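Local coordinates for DegQ (PDB 4YO1), which probably acts as a periplasmic serine endopeptidase with chaperone activity, and is represented by its trypsin-like protease domain and one PDZ domain, at residues Asp301-Asn307 / Ala330-Arg336. The protein carries 1 engineered substitution. Residues are numbered along the deposited sequence; the frame is centred on the assembly and turned at random.
Sequences DVIVQIN and AKIKILR
Asp301 and Arg336 close one end of this antiparallel strand pair with a salt bridge. Arg336 NE donates to Asp301 OD1 (2.8 Å), entering on the syn side of the carboxylate and in the guanidinium plane, while NH2 faces OD2. The two planes stay 37° apart. CG of Arg336 lies anti to the backbone N, and the bend at chi3 (-54°) turns the NE and NH2 edge of the guanidinium toward the carboxylate. Lys298 N also bonds OD2 and Gly296 O receives Arg336 NH2, so each charged group has a second partner.

At the other end the amide of Asn307 replaces a main-chain carbonyl: OD1 accepts Lys331 N (2.9 Å), and Asn307 N returns a bond to Lys331 O. Between the ends, Val304 N bonds Lys333 O (3.2 Å), and Lys333 N gives Gln305 O a weak, bent bond. Val304 and Gln305 thus share Lys333 as partner, in the manner of a classic beta bulge, which shifts the register by one residue.

Apolar contact centres on Ile306 and Ile332, side by side, where CG2 of Ile332 meets CG1 of Ile306 at 3.6 Å. Ile303 CG1 and Ile334 CG2 approach more loosely, at 4.3 Å. On the opposite face of the sheet from Ile306 and Ile332, Gln305 and Lys333 run side by side, their CB atoms 3.9 Å apart.

Within the PDZ domain, strand 302-306 runs between strands 281-286 and 329-336, and the latter continues the sheet to strand 339-346. Leu341, Leu343 and Val345 pack against Ile332 and Ile334, while helix 315-322 covers Ile306 through Val317 and Thr320.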
ATOM      1  N   ASP A 301     -22.944  39.289   8.717  1.00 57.01           N
ATOM      2  CA  ASP A 301     -24.337  39.387   9.129  1.00 59.32           C
ATOM      3  C   ASP A 301     -24.529  38.940  10.580  1.00 58.85           C
ATOM      4  O   ASP A 301     -23.608  38.422  11.219  1.00 56.97           O
ATOM      5  CB  ASP A 301     -25.238  38.577   8.200  1.00 61.81           C
ATOM      6  CG  ASP A 301     -25.289  39.150   6.800  1.00 65.33           C
ATOM      7  OD1 ASP A 301     -24.662  40.208   6.569  1.00 66.07           O
ATOM      8  OD2 ASP A 301     -25.960  38.548   5.929  1.00 66.64           O
ATOM      9  N   VAL A 302     -25.732  39.157  11.098  1.00 55.16           N
ATOM     10  CA  VAL A 302     -26.038  38.850  12.483  1.00 57.64           C
ATOM     11  C   VAL A 302     -27.415  38.223  12.590  1.00 59.32           C
ATOM     12  O   VAL A 302     -28.423  38.878  12.332  1.00 58.16           O
ATOM     13  CB  VAL A 302     -26.016  40.119  13.353  1.00 59.44           C
ATOM     14  CG1 VAL A 302     -26.438  39.797  14.777  1.00 61.10           C
ATOM     15  CG2 VAL A 302     -24.636  40.754  13.334  1.00 55.31           C
ATOM     16  N   ILE A 303     -27.459  36.952  12.971  1.00 59.51           N
ATOM     17  CA  ILE A 303     -28.737  36.286  13.186  1.00 61.57           C
ATOM     18  C   ILE A 303     -29.312  36.638  14.550  1.00 62.29           C
ATOM     19  O   ILE A 303     -28.611  36.611  15.556  1.00 59.52           O
ATOM     20  CB  ILE A 303     -28.618  34.761  13.061  1.00 60.20           C
ATOM     21  CG1 ILE A 303     -28.188  34.377  11.647  1.00 58.82           C
ATOM     22  CG2 ILE A 303     -29.940  34.086  13.396  1.00 61.45           C
ATOM     23  CD1 ILE A 303     -26.739  34.028  11.547  1.00 56.41           C
ATOM     24  N   VAL A 304     -30.592  36.982  14.574  1.00 65.90           N
ATOM     25  CA  VAL A 304     -31.255  37.312  15.821  1.00 69.42           C
ATOM     26  C   VAL A 304     -32.424  36.360  16.053  1.00 70.38           C
ATOM     27  O   VAL A 304     -32.891  36.197  17.181  1.00 71.15           O
ATOM     28  CB  VAL A 304     -31.737  38.771  15.817  1.00 72.48           C
ATOM     29  CG1 VAL A 304     -32.284  39.164  17.192  1.00 74.68           C
ATOM     30  CG2 VAL A 304     -30.597  39.695  15.415  1.00 71.02           C
ATOM     31  N   GLN A 305     -32.885  35.722  14.981  1.00 70.26           N
ATOM     32  CA  GLN A 305     -33.986  34.782  15.087  1.00 72.70           C
ATOM     33  C   GLN A 305     -33.934  33.744  13.976  1.00 73.72           C
ATOM     34  O   GLN A 305     -33.764  34.080  12.806  1.00 73.60           O
ATOM     35  CB  GLN A 305     -35.319  35.531  15.048  1.00 75.54           C
ATOM     36  CG  GLN A 305     -36.496  34.760  15.638  1.00 77.34           C
ATOM     37  CD  GLN A 305     -37.812  35.518  15.532  1.00 79.52           C
ATOM     38  OE1 GLN A 305     -37.945  36.633  16.034  1.00 80.16           O
ATOM     39  NE2 GLN A 305     -38.788  34.912  14.866  1.00 80.75           N
ATOM     40  N   ILE A 306     -34.056  32.477  14.358  1.00 75.40           N
ATOM     41  CA  ILE A 306     -34.231  31.389  13.403  1.00 76.89           C
ATOM     42  C   ILE A 306     -35.629  30.845  13.629  1.00 80.64           C
ATOM     43  O   ILE A 306     -35.918  30.296  14.690  1.00 81.15           O
ATOM     44  CB  ILE A 306     -33.229  30.244  13.629  1.00 74.86           C
ATOM     45  CG1 ILE A 306     -31.807  30.688  13.295  1.00 73.02           C
ATOM     46  CG2 ILE A 306     -33.594  29.046  12.786  1.00 74.70           C
ATOM     47  CD1 ILE A 306     -30.784  29.575  13.402  1.00 71.42           C
ATOM     48  N   ASN A 307     -36.491  31.009  12.629  1.00 83.90           N
ATOM     49  CA  ASN A 307     -37.908  30.683  12.755  1.00 88.50           C
ATOM     50  C   ASN A 307     -38.559  31.495  13.868  1.00 91.36           C
ATOM     51  O   ASN A 307     -38.318  32.697  13.984  1.00 91.13           O
ATOM     52  CB  ASN A 307     -38.123  29.182  12.977  1.00 89.27           C
ATOM     53  CG  ASN A 307     -37.611  28.342  11.824  1.00 89.03           C
ATOM     54  OD1 ASN A 307     -37.702  28.741  10.663  1.00 90.45           O
ATOM     55  ND2 ASN A 307     -37.065  27.174  12.140  1.00 87.55           N
ATOM     56  N   ALA A 330     -36.422  27.199   6.527  1.00108.58           N
ATOM     57  CA  ALA A 330     -36.132  27.886   7.780  1.00105.78           C
ATOM     58  C   ALA A 330     -36.038  29.396   7.571  1.00103.75           C
ATOM     59  O   ALA A 330     -35.188  29.877   6.821  1.00102.03           O
ATOM     60  CB  ALA A 330     -34.850  27.349   8.396  1.00103.84           C
ATOM     61  N   LYS A 331     -36.925  30.137   8.229  1.00103.37           N
ATOM     62  CA  LYS A 331     -36.930  31.593   8.145  1.00102.34           C
ATOM     63  C   LYS A 331     -36.004  32.200   9.187  1.00 98.62           C
ATOM     64  O   LYS A 331     -36.301  32.177  10.378  1.00 99.19           O
ATOM     65  CB  LYS A 331     -38.345  32.141   8.345  1.00105.75           C
ATOM     66  CG  LYS A 331     -39.220  32.112   7.100  1.00108.12           C
ATOM     67  CD  LYS A 331     -40.547  32.826   7.344  1.00111.00           C
ATOM     68  CE  LYS A 331     -41.301  33.073   6.043  1.00113.39           C
ATOM     69  NZ  LYS A 331     -40.564  33.994   5.123  1.00113.24           N
ATOM     70  N   ILE A 332     -34.886  32.756   8.744  1.00 94.80           N
ATOM     71  CA  ILE A 332     -33.926  33.311   9.683  1.00 91.70           C
ATOM     72  C   ILE A 332     -33.736  34.820   9.554  1.00 89.26           C
ATOM     73  O   ILE A 332     -33.197  35.326   8.570  1.00 88.32           O
ATOM     74  CB  ILE A 332     -32.576  32.556   9.646  1.00 90.69           C
ATOM     75  CG1 ILE A 332     -31.873  32.711   8.304  1.00 89.99           C
ATOM     76  CG2 ILE A 332     -32.795  31.079   9.890  1.00 91.63           C
ATOM     77  CD1 ILE A 332     -30.561  31.992   8.253  1.00 88.57           C
ATOM     78  N   LYS A 333     -34.210  35.540  10.561  1.00 88.75           N
ATOM     79  CA  LYS A 333     -33.971  36.969  10.639  1.00 88.43           C
ATOM     80  C   LYS A 333     -32.477  37.230  10.764  1.00 86.18           C
ATOM     81  O   LYS A 333     -31.792  36.618  11.585  1.00 84.81           O
ATOM     82  CB  LYS A 333     -34.714  37.581  11.829  1.00 89.61           C
ATOM     83  CG  LYS A 333     -36.105  38.117  11.514  1.00 92.06           C
ATOM     84  CD  LYS A 333     -36.755  38.716  12.759  1.00 93.88           C
ATOM     85  CE  LYS A 333     -38.030  39.475  12.423  1.00 97.09           C
ATOM     86  NZ  LYS A 333     -38.590  40.188  13.608  1.00 98.87           N
ATOM     87  N   ILE A 334     -31.974  38.125   9.927  1.00 85.81           N
ATOM     88  CA  ILE A 334     -30.592  38.560  10.014  1.00 83.86           C
ATOM     89  C   ILE A 334     -30.584  40.072  10.109  1.00 85.36           C
ATOM     90  O   ILE A 334     -31.631  40.712  10.041  1.00 88.16           O
ATOM     91  CB  ILE A 334     -29.781  38.153   8.775  1.00 82.33           C
ATOM     92  CG1 ILE A 334     -30.188  39.009   7.573  1.00 82.62           C
ATOM     93  CG2 ILE A 334     -29.962  36.672   8.482  1.00 82.06           C
ATOM     94  CD1 ILE A 334     -29.454  38.671   6.304  1.00 80.87           C
ATOM     95  N   LEU A 335     -29.401  40.644  10.265  1.00 83.46           N
ATOM     96  CA  LEU A 335     -29.283  42.081  10.371  1.00 84.38           C
ATOM     97  C   LEU A 335     -27.965  42.520   9.753  1.00 83.45           C
ATOM     98  O   LEU A 335     -26.924  42.538  10.408  1.00 81.44           O
ATOM     99  CB  LEU A 335     -29.391  42.516  11.831  1.00 85.20           C
ATOM    100  CG  LEU A 335     -30.120  43.836  12.088  1.00 88.98           C
ATOM    101  CD1 LEU A 335     -30.383  44.033  13.560  1.00 90.10           C
ATOM    102  CD2 LEU A 335     -29.308  44.985  11.565  1.00 90.05           C
ATOM    103  N   ARG A 336     -28.033  42.869   8.474  1.00 85.59           N
ATOM    104  CA  ARG A 336     -26.874  43.286   7.698  1.00 85.37           C
ATOM    105  C   ARG A 336     -26.866  44.799   7.540  1.00 87.72           C
ATOM    106  O   ARG A 336     -27.770  45.356   6.925  1.00 90.74           O
ATOM    107  CB  ARG A 336     -26.924  42.629   6.320  1.00 85.03           C
ATOM    108  CG  ARG A 336     -25.794  43.012   5.386  1.00 84.29           C
ATOM    109  CD  ARG A 336     -25.938  42.296   4.048  1.00 84.28           C
ATOM    110  NE  ARG A 336     -26.043  40.848   4.211  1.00 83.91           N
ATOM    111  CZ  ARG A 336     -26.894  40.076   3.541  1.00 85.22           C
ATOM    112  NH1 ARG A 336     -27.722  40.612   2.655  1.00 87.76           N
ATOM    113  NH2 ARG A 336     -26.919  38.766   3.755  1.00 83.74           N
TER